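Local coordinates for probable oxidoreductase protein (Rhizobium etli, PDB 4FB5) that probably acts as a nucleotide-dependent oxidoreductase of the GFO/IDH/MocA family, with an NAD-binding Rossmann fold joined to a C-terminal sheet domain, at residues 232-237 and 250-255; 186-191 and 272-277; 228-233 and 378-383. One frame throughout, in Å; residues are numbered along the deposited sequence.

In the fold
All three contacts are buried and touch the second subunit. Contacts 1 and 3 share Met232 and Val233 at the end of strand 225-233: contact 1 pairs that strand with its neighbour 254-261 and continues into the loops, whereas contact 3 lays helix 367-385 across it. Contact 2 joins two loops and meets contact 1 through the Asp253-Arg273 salt bridge and a probable hydrogen bond from Tyr236 to the Ala188 carbonyl. The chemistry changes with place: backbone pairing and a covered histidine ring in contact 1, indole packing and one backbone bond in contact 2, hydroxyl bonds among apolar groups in contact 3.

Contact 1: 232-237 and 250-255; sequences MVKPYP and ENHDAA
The imidazole of His252 is held between two aliphatic chains from 232-237. Met232 CB lies over one face, 4.1 Å from the ring centroid, and Lys234 CE covers the opposite face toward the rim. The edge carbon His252 CD2 approaches Lys234 N at 3.4 Å, with the carbonyl carbon of Val233 close to the ring plane. Lys234 leaves with CG anti to its backbone N (chi1 -169°) and bends at chi3 (-68°), a course that lays CE across the ring and brings NZ to the carbonyl of Val249. Behind these side chains lies an antiparallel pairing of neighbouring strands in the mixed sheet of the C-terminal domain: Val233 with Ala254 is the hydrogen-bonded pair, Met232 with Ala255 the non-hydrogen-bonded one. Val233 N donates to Ala254 O at 2.6 Å, while Val233 O receives weak bonds from both Ala254 N and Asp253 N. The selenomethionine Met232 and Ala255 share a sheet face and touch through CG and CB at 3.8 Å, beside Leu207 of helix 206-221. On the other face Val233 CB meets Ala254 CB at 3.7 Å, and Val233 also packs on Ser266 of a neighbouring subunit.

Contact 2: 186-191 and 272-277; sequences FMADPD and NRAAWG
Arg273 offers its carbonyl O to Met187 N at 2.8 Å, the N-H group meeting the oxygen almost in line with the C=O bond (168°), within the Asx turn in which Asn272 OD1 accepts from Ala274 N at 2.7 Å at the end of strand 266-272. The side chain of Arg273 runs beside that of the selenomethionine Met187, both pointing the same way, with Arg273 CB 3.9 Å from Met187 CG. Bends at chi2 and chi3 carry the guanidinium on past Phe186, whose CZ stands obliquely 4.4 Å from Arg273 NE, to salt bridges with Asp253 and Asp209. Ala274 packs its CB on Ala188 CA at 3.7 Å. Ala275 turns its methyl away from 186-191, against Asp183 of strand 175-183 in the same chain and Tyr287 of a neighbouring subunit. Trp276 swings its indole back over the loop, and Ala188 CB sits above the centre of the ring system in a CH-pi contact. The six-membered ring reaches further, with Trp276 CZ2 3.7 Å from Asp189 CB. Asp189 closes an Asx turn of its own, OD1 accepting from Asp191 N at 2.6 Å from above the carboxylate plane. One backbone hydrogen bond thus joins the two loops, the rest of the contact is packing, on the indole and alongside Arg273, and the buried guanidinium charge is probably balanced by Asp253, in the loop before strand 254-261, and Asp209 of helix 206-221.

Contact 3: 228-233 and 378-383; sequences VITDMV and HAMAQS
The flat group that Thr230 meets here is the carbonyl of Met380. Thr230 OG1 donates to Met380 O at 3.1 Å, coming in from the flank of the C=O bond (C=O...donor angle 105°) and tilted 30° from the carbonyl plane; Thr230 CB also lies against this oxygen. The setting is alpha-on-beta packing: helix 367-385 lies across strand 225-233 of the mixed sheet in the C-terminal domain, the local axes 6.6 Å apart and their directions 63° from each other. Strand alternation sends Val228 and Thr230 toward the helix, while Asp231 points from the other face to a salt bridge with Arg260 of a neighbouring subunit. Val228 crosses the chain of the selenomethionine Met380 at about a right angle. Its two methyls divide the work: Val228 CG2 touches Met380 CG at 3.8 Å and reaches the methyl of Ala379, whereas Val228 CG1 meets Met380 CE. Met380 is extended beyond CG, which brings its end to that methyl, and the side chain also packs against Leu207 and Leu215 of helix 206-221. Thr230 OG1 also packs 3.4 Å from Met380 CB, so that the hydroxyl sits over the start of this side chain as well as against its carbonyl. Ile229 and Asp231 make their backbone bonds with strand 254-261; on the opposite edge Val228 pairs with Ile390 of strand 390-391, which Gln382 and Ser383 of the helix also touch. Ser383 turns its hydroxyl toward the strand, bringing OG beside Ile229 CA, and there Ser383 OG accepts the backbone N-H of Thr230 at 3.0 Å.

Contact 1: 232-237 and 250-255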
# COMPACT_ATOMS: atom_id res chain seq x y z
N MSE A 232 23.19 18.07 9.12
CA MSE A 232 22.91 17.22 10.31
C MSE A 232 21.97 17.90 11.23
O MSE A 232 22.03 19.12 11.33
CB MSE A 232 24.18 16.86 11.05
CG MSE A 232 24.62 15.55 10.59
SE MSE A 232 26.30 15.11 11.33
CE MSE A 232 26.14 13.21 11.67
N VAL A 233 21.08 17.14 11.87
CA VAL A 233 20.12 17.74 12.81
C VAL A 233 20.27 17.26 14.27
O VAL A 233 20.24 16.06 14.52
CB VAL A 233 18.63 17.55 12.34
CG1 VAL A 233 17.69 18.53 13.05
CG2 VAL A 233 18.49 17.74 10.85
N LYS A 234 20.42 18.20 15.21
CA LYS A 234 20.13 18.00 16.65
C LYS A 234 18.68 18.47 16.99
O LYS A 234 18.45 19.61 17.41
CB LYS A 234 21.10 18.81 17.42
CG LYS A 234 21.18 18.60 18.88
CD LYS A 234 22.38 19.44 19.44
CE LYS A 234 23.67 18.78 18.90
NZ LYS A 234 24.93 19.32 19.45
N PRO A 235 17.69 17.57 16.84
CA PRO A 235 16.32 18.02 17.06
C PRO A 235 16.05 18.60 18.46
O PRO A 235 15.16 19.45 18.58
CB PRO A 235 15.49 16.74 16.86
CG PRO A 235 16.49 15.60 17.28
CD PRO A 235 17.79 16.09 16.70
N TYR A 236 16.78 18.10 19.49
CA TYR A 236 16.59 18.51 20.90
C TYR A 236 17.88 19.04 21.58
O TYR A 236 18.90 18.35 21.63
CB TYR A 236 15.96 17.37 21.76
CG TYR A 236 14.80 16.70 21.11
CD1 TYR A 236 13.70 17.46 20.61
CD2 TYR A 236 14.78 15.33 20.92
CE1 TYR A 236 12.63 16.85 19.94
CE2 TYR A 236 13.72 14.70 20.25
CZ TYR A 236 12.64 15.47 19.78
OH TYR A 236 11.59 14.85 19.13
N PRO A 237 17.84 20.27 22.14
CA PRO A 237 19.18 20.76 22.63
C PRO A 237 19.72 19.95 23.80
O PRO A 237 20.94 19.86 23.98
CB PRO A 237 18.91 22.20 23.07
CG PRO A 237 17.54 22.54 22.48
CD PRO A 237 16.76 21.26 22.32
N GLU A 250 25.04 16.16 22.42
CA GLU A 250 26.39 16.43 21.89
C GLU A 250 26.53 16.06 20.40
O GLU A 250 27.49 16.49 19.70
CB GLU A 250 27.39 15.61 22.71
CG GLU A 250 27.58 16.17 24.10
CD GLU A 250 28.55 15.35 24.97
OE1 GLU A 250 29.37 14.56 24.46
OE2 GLU A 250 28.48 15.51 26.21
N ASN A 251 25.51 15.33 19.98
CA ASN A 251 25.40 14.42 18.88
C ASN A 251 24.31 14.94 18.00
O ASN A 251 23.54 15.87 18.38
CB ASN A 251 24.74 13.16 19.47
CG ASN A 251 25.59 12.00 19.37
OD1 ASN A 251 26.65 12.09 18.84
ND2 ASN A 251 25.16 10.88 19.88
N HIS A 252 24.12 14.22 16.91
CA HIS A 252 23.11 14.55 15.93
C HIS A 252 22.23 13.33 15.64
O HIS A 252 22.71 12.25 15.33
CB HIS A 252 23.79 15.08 14.68
CG HIS A 252 24.35 16.45 14.86
ND1 HIS A 252 25.67 16.67 15.23
CD2 HIS A 252 23.76 17.67 14.79
CE1 HIS A 252 25.86 17.98 15.34
NE2 HIS A 252 24.72 18.61 15.09
N ASP A 253 20.93 13.49 15.76
CA ASP A 253 20.02 12.37 15.55
C ASP A 253 19.56 12.24 14.11
O ASP A 253 18.81 11.34 13.77
CB ASP A 253 18.86 12.46 16.52
CG ASP A 253 19.24 11.95 17.89
OD1 ASP A 253 19.64 10.76 18.00
OD2 ASP A 253 19.18 12.72 18.87
N ALA A 254 20.05 13.11 13.24
CA ALA A 254 19.63 13.10 11.84
C ALA A 254 20.73 13.64 10.92
O ALA A 254 21.42 14.62 11.24
CB ALA A 254 18.30 13.90 11.67
N ALA A 255 20.83 13.03 9.75
CA ALA A 255 21.86 13.33 8.78
C ALA A 255 21.34 13.09 7.36
O ALA A 255 20.72 12.07 7.03
CB ALA A 255 23.09 12.50 9.03

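Contact 2: 186-191 and 272-277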
# COMPACT_ATOMS: atom_id res chain seq x y z
N PHE A 186 13.17 5.71 18.08
CA PHE A 186 13.55 5.50 19.47
C PHE A 186 14.28 6.70 20.11
O PHE A 186 14.50 6.69 21.32
CB PHE A 186 14.32 4.17 19.68
CG PHE A 186 15.69 4.16 19.11
CD1 PHE A 186 16.75 4.71 19.80
CD2 PHE A 186 15.95 3.56 17.88
CE1 PHE A 186 18.09 4.73 19.26
CE2 PHE A 186 17.28 3.53 17.35
CZ PHE A 186 18.35 4.13 18.05
N MSE A 187 14.63 7.73 19.33
CA MSE A 187 15.03 9.00 19.95
C MSE A 187 14.00 10.10 19.77
O MSE A 187 14.29 11.27 20.07
CB MSE A 187 16.37 9.48 19.42
CG MSE A 187 17.44 8.42 19.55
SE MSE A 187 18.31 8.41 21.31
CE MSE A 187 18.50 6.57 21.34
N ALA A 188 12.81 9.77 19.29
CA ALA A 188 11.86 10.81 18.96
C ALA A 188 11.35 11.46 20.21
O ALA A 188 11.12 12.65 20.22
CB ALA A 188 10.70 10.26 18.19
N ASP A 189 11.17 10.68 21.25
CA ASP A 189 10.58 11.21 22.46
C ASP A 189 11.66 11.98 23.23
O ASP A 189 12.65 11.42 23.70
CB ASP A 189 9.96 10.11 23.27
CG ASP A 189 9.57 10.54 24.64
OD1 ASP A 189 9.83 11.71 25.02
OD2 ASP A 189 9.02 9.70 25.38
N PRO A 190 11.46 13.29 23.34
CA PRO A 190 12.50 14.10 23.96
C PRO A 190 12.66 13.90 25.46
O PRO A 190 13.62 14.43 26.00
CB PRO A 190 12.07 15.55 23.66
CG PRO A 190 10.60 15.47 23.45
CD PRO A 190 10.29 14.07 22.90
N ASP A 191 11.78 13.12 26.10
CA ASP A 191 11.83 12.95 27.57
C ASP A 191 12.53 11.73 28.08
O ASP A 191 12.68 11.58 29.28
CB ASP A 191 10.43 12.99 28.22
CG ASP A 191 9.80 14.36 28.12
OD1 ASP A 191 10.56 15.36 27.99
OD2 ASP A 191 8.54 14.44 28.15
N ASN A 272 17.75 8.93 10.22
CA ASN A 272 17.01 9.69 11.23
C ASN A 272 16.57 8.78 12.38
O ASN A 272 15.91 7.76 12.14
CB ASN A 272 15.87 10.42 10.57
CG ASN A 272 15.13 11.36 11.51
OD1 ASN A 272 15.21 11.26 12.73
ND2 ASN A 272 14.37 12.29 10.91
N ARG A 273 16.92 9.16 13.60
CA ARG A 273 16.59 8.35 14.77
C ARG A 273 15.46 8.95 15.59
O ARG A 273 15.12 8.43 16.66
CB ARG A 273 17.83 8.17 15.65
CG ARG A 273 19.05 7.65 14.90
CD ARG A 273 20.34 8.21 15.50
NE ARG A 273 20.92 7.30 16.48
CZ ARG A 273 21.57 7.70 17.57
NH1 ARG A 273 21.71 8.99 17.82
NH2 ARG A 273 22.07 6.80 18.41
N ALA A 274 14.86 10.04 15.10
CA ALA A 274 13.79 10.65 15.81
C ALA A 274 12.69 10.87 14.82
O ALA A 274 12.17 11.97 14.66
CB ALA A 274 14.26 11.95 16.42
N ALA A 275 12.32 9.80 14.13
CA ALA A 275 11.33 9.93 13.05
C ALA A 275 10.10 9.20 13.47
O ALA A 275 9.98 8.00 13.19
CB ALA A 275 11.90 9.34 11.75
N TRP A 276 9.19 9.90 14.17
CA TRP A 276 7.99 9.29 14.76
C TRP A 276 7.22 8.44 13.77
O TRP A 276 6.89 8.91 12.67
CB TRP A 276 7.04 10.31 15.33
CG TRP A 276 7.32 10.74 16.74
CD1 TRP A 276 7.64 12.04 17.15
CD2 TRP A 276 7.34 9.95 17.91
NE1 TRP A 276 7.82 12.07 18.49
CE2 TRP A 276 7.64 10.82 19.00
CE3 TRP A 276 7.15 8.59 18.16
CZ2 TRP A 276 7.74 10.37 20.33
CZ3 TRP A 276 7.28 8.12 19.47
CH2 TRP A 276 7.56 9.02 20.56
N GLY A 277 6.93 7.20 14.18
CA GLY A 277 6.21 6.28 13.35
C GLY A 277 7.03 5.48 12.35
O GLY A 277 6.52 4.60 11.72

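Contact 3: 228-233 and 378-383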
# COMPACT_ATOMS: atom_id res chain seq x y z
N VAL A 228 31.08 13.36 -0.49
CA VAL A 228 29.91 13.50 0.37
C VAL A 228 29.76 14.94 0.80
O VAL A 228 30.75 15.64 0.91
CB VAL A 228 29.96 12.59 1.65
CG1 VAL A 228 30.09 11.10 1.27
CG2 VAL A 228 31.06 13.01 2.64
N ILE A 229 28.53 15.41 0.99
CA ILE A 229 28.33 16.61 1.77
C ILE A 229 27.06 16.50 2.64
O ILE A 229 25.97 16.21 2.12
CB ILE A 229 28.32 17.89 0.98
CG1 ILE A 229 28.03 19.04 1.95
CG2 ILE A 229 27.19 17.88 -0.05
CD1 ILE A 229 28.56 20.40 1.58
N THR A 230 27.21 16.84 3.92
CA THR A 230 26.28 16.47 4.94
C THR A 230 25.61 17.64 5.64
O THR A 230 26.26 18.60 5.98
CB THR A 230 27.05 15.68 5.94
OG1 THR A 230 27.64 14.57 5.25
CG2 THR A 230 26.16 15.19 7.04
N ASP A 231 24.29 17.57 5.82
CA ASP A 231 23.56 18.44 6.73
C ASP A 231 23.12 17.55 7.90
O ASP A 231 22.77 16.39 7.69
CB ASP A 231 22.36 19.12 6.07
CG ASP A 231 21.81 20.26 6.92
OD1 ASP A 231 22.46 20.56 7.95
OD2 ASP A 231 20.74 20.85 6.60
N MSE A 232 23.19 18.07 9.12
CA MSE A 232 22.91 17.22 10.31
C MSE A 232 21.97 17.90 11.23
O MSE A 232 22.03 19.12 11.33
CB MSE A 232 24.18 16.86 11.05
CG MSE A 232 24.62 15.55 10.59
SE MSE A 232 26.30 15.11 11.33
CE MSE A 232 26.14 13.21 11.67
N VAL A 233 21.08 17.14 11.87
CA VAL A 233 20.12 17.74 12.81
C VAL A 233 20.27 17.26 14.27
O VAL A 233 20.24 16.06 14.52
CB VAL A 233 18.63 17.55 12.34
CG1 VAL A 233 17.69 18.53 13.05
CG2 VAL A 233 18.49 17.74 10.85
N HIS A 378 33.26 9.08 8.73
CA HIS A 378 34.06 10.17 9.35
C HIS A 378 34.06 11.38 8.43
O HIS A 378 33.92 12.55 8.87
CB HIS A 378 35.46 9.69 9.74
CG HIS A 378 35.47 8.65 10.84
ND1 HIS A 378 35.12 8.93 12.14
CD2 HIS A 378 35.82 7.33 10.82
CE1 HIS A 378 35.22 7.82 12.87
NE2 HIS A 378 35.64 6.83 12.09
N ALA A 379 34.13 11.09 7.14
CA ALA A 379 34.04 12.11 6.08
C ALA A 379 32.75 12.88 6.11
O ALA A 379 32.73 14.11 5.97
CB ALA A 379 34.19 11.46 4.75
N MSE A 380 31.65 12.17 6.33
CA MSE A 380 30.36 12.83 6.45
C MSE A 380 30.30 13.80 7.62
O MSE A 380 29.83 14.91 7.46
CB MSE A 380 29.23 11.81 6.49
CG MSE A 380 29.11 11.03 5.19
SE MSE A 380 28.07 9.34 5.31
CE MSE A 380 28.65 8.46 3.65
N ALA A 381 30.80 13.40 8.78
CA ALA A 381 30.81 14.31 9.90
C ALA A 381 31.70 15.55 9.60
O ALA A 381 31.30 16.75 9.79
CB ALA A 381 31.28 13.61 11.11
N GLN A 382 32.89 15.27 9.10
CA GLN A 382 33.80 16.34 8.81
C GLN A 382 33.06 17.22 7.83
O GLN A 382 32.92 18.45 8.01
CB GLN A 382 35.08 15.79 8.19
CG GLN A 382 36.04 16.90 7.85
CD GLN A 382 37.37 16.43 7.25
OE1 GLN A 382 37.48 15.33 6.68
NE2 GLN A 382 38.39 17.31 7.34
N SER A 383 32.53 16.56 6.81
CA SER A 383 31.80 17.25 5.81
C SER A 383 30.85 18.28 6.38
O SER A 383 30.57 19.27 5.69
CB SER A 383 31.07 16.23 4.97
OG SER A 383 30.19 16.88 4.10